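Local coordinates for transaminase (Bacillus megaterium, PDB 5G0A) that catalyses S-selective, pyridoxal-5'-phosphate-dependent amino group transfer as a class-III omega-transaminase, at the interface of chains A and B. Coordinates in Å, arbitrary orientation; residue numbers count along the deposited sequence, not the author numbering. Chains: chain A/B, Transaminase.

The interface of chains A and B. Residues chain A 123, 126, 130, 152-154; chain B 126, 151-154.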
# COMPACT_ATOMS: atom_id res chain seq x y z
N GLU A 123 20.01 2.73 7.64
CA GLU A 123 20.39 1.88 6.53
C GLU A 123 20.55 0.42 6.99
O GLU A 123 20.21 -0.50 6.24
CB GLU A 123 21.66 2.38 5.84
CG GLU A 123 21.43 3.63 4.97
CD GLU A 123 22.60 3.95 4.04
OE1 GLU A 123 23.74 3.46 4.28
OE2 GLU A 123 22.39 4.72 3.08
N GLU A 126 17.03 -1.00 7.23
CA GLU A 126 16.56 -1.21 5.86
C GLU A 126 17.07 -2.54 5.34
O GLU A 126 16.31 -3.34 4.79
CB GLU A 126 17.03 -0.11 4.92
CG GLU A 126 16.47 1.29 5.22
CD GLU A 126 15.11 1.61 4.60
OE1 GLU A 126 14.58 0.85 3.77
OE2 GLU A 126 14.57 2.69 4.96
N ASN A 130 14.95 -6.07 4.46
CA ASN A 130 15.08 -6.66 3.13
C ASN A 130 15.51 -8.13 3.22
O ASN A 130 14.93 -9.01 2.55
CB ASN A 130 16.09 -5.88 2.29
CG ASN A 130 15.59 -4.48 1.89
OD1 ASN A 130 14.41 -4.19 2.06
ND2 ASN A 130 16.47 -3.65 1.33
N THR A 152 14.40 6.47 7.60
CA THR A 152 14.29 6.31 6.16
C THR A 152 13.01 5.51 5.84
O THR A 152 12.41 4.90 6.74
CB THR A 152 15.56 5.66 5.57
OG1 THR A 152 15.88 4.48 6.32
CG2 THR A 152 16.74 6.65 5.65
N GLY A 153 12.56 5.56 4.59
CA GLY A 153 11.23 5.01 4.21
C GLY A 153 10.90 3.62 4.73
O GLY A 153 9.83 3.41 5.27
N GLY A 154 11.82 2.67 4.58
CA GLY A 154 11.58 1.32 5.08
C GLY A 154 11.67 1.21 6.60
O GLY A 154 10.80 0.62 7.26
N GLU B 126 15.60 10.12 0.13
CA GLU B 126 14.53 9.94 1.15
C GLU B 126 14.06 11.29 1.67
O GLU B 126 12.84 11.55 1.81
CB GLU B 126 14.99 9.06 2.34
CG GLU B 126 15.43 7.64 1.97
CD GLU B 126 14.25 6.66 1.83
OE1 GLU B 126 13.11 7.00 2.20
OE2 GLU B 126 14.49 5.54 1.37
N TRP B 151 18.58 2.96 -2.86
CA TRP B 151 18.22 1.58 -2.53
C TRP B 151 17.37 1.41 -1.27
O TRP B 151 16.80 0.33 -1.06
CB TRP B 151 19.48 0.71 -2.39
CG TRP B 151 20.31 1.12 -1.21
CD1 TRP B 151 21.27 2.09 -1.19
CD2 TRP B 151 20.21 0.62 0.13
NE1 TRP B 151 21.78 2.23 0.08
CE2 TRP B 151 21.15 1.33 0.91
CE3 TRP B 151 19.42 -0.36 0.75
CZ2 TRP B 151 21.35 1.08 2.29
CZ3 TRP B 151 19.58 -0.59 2.13
CH2 TRP B 151 20.55 0.12 2.88
N THR B 152 17.34 2.43 -0.41
CA THR B 152 16.56 2.39 0.83
C THR B 152 15.07 2.45 0.45
O THR B 152 14.72 2.79 -0.70
CB THR B 152 16.95 3.55 1.79
OG1 THR B 152 16.98 4.77 1.04
CG2 THR B 152 18.37 3.35 2.39
N GLY B 153 14.19 2.06 1.38
CA GLY B 153 12.77 1.81 1.06
C GLY B 153 12.07 2.89 0.27
O GLY B 153 11.42 2.58 -0.73
N GLY B 154 12.23 4.16 0.67
CA GLY B 154 11.60 5.26 -0.06
C GLY B 154 12.26 5.57 -1.41
O GLY B 154 11.59 5.68 -2.44
O HOH W 1 23.58 4.30 0.76
O HOH W 2 15.51 -1.05 0.94
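A bend at chi2 (-85°) carries the carboxylate of A:Glu126 off its helix, leaning towards the helix start, to B:Gly153, and B:Glu126 bends likewise towards A:Gly153. OE1 of A:Glu126 accepts the backbone N-H of B:Gly153 at 2.7 Å, the donor standing well above the carboxylate plane. In the twin bond, A:Gly153 N lies 2.9 Å from B:Glu126 OE1. The other oxygen of each glutamate stays with its own chain: A:Thr152 OG1 donates to the anti lone pair of A:Glu126 OE2 at 2.6 Å, while A:Gly154 N comes in on the syn side, slightly out of plane. Held from B:Gly153, A:Thr152 and A:Gly154, the carboxylate can hardly rotate. An alanine at A:Glu126 would probably leave B:Gly153 N without its partner across the interface and free the A:Thr152 hydroxyl to turn. A:Glu126 OE2 and B:Glu126 OE2 lie 4.6 Å apart, a probable repulsion that the N-H groups at the starts of helices 153-157 may offset.

The B:Trp151 indole points its rim at A:Glu123, whose carbonyl O lies in the ring plane 3.4 Å from CH2. The aliphatic part of A:Glu123 packs on CZ2, and water 1 joins NE1 to its OE2. Water 2 links B:Trp151 O to A:Asn130 ND2.

Helix 121-136 of each subunit faces the partner's helix 153-157 across the two-fold axis; the start of 121-136 and the loop before B:Trp151 carry pocket residues, so the contact adjoins the cofactor site.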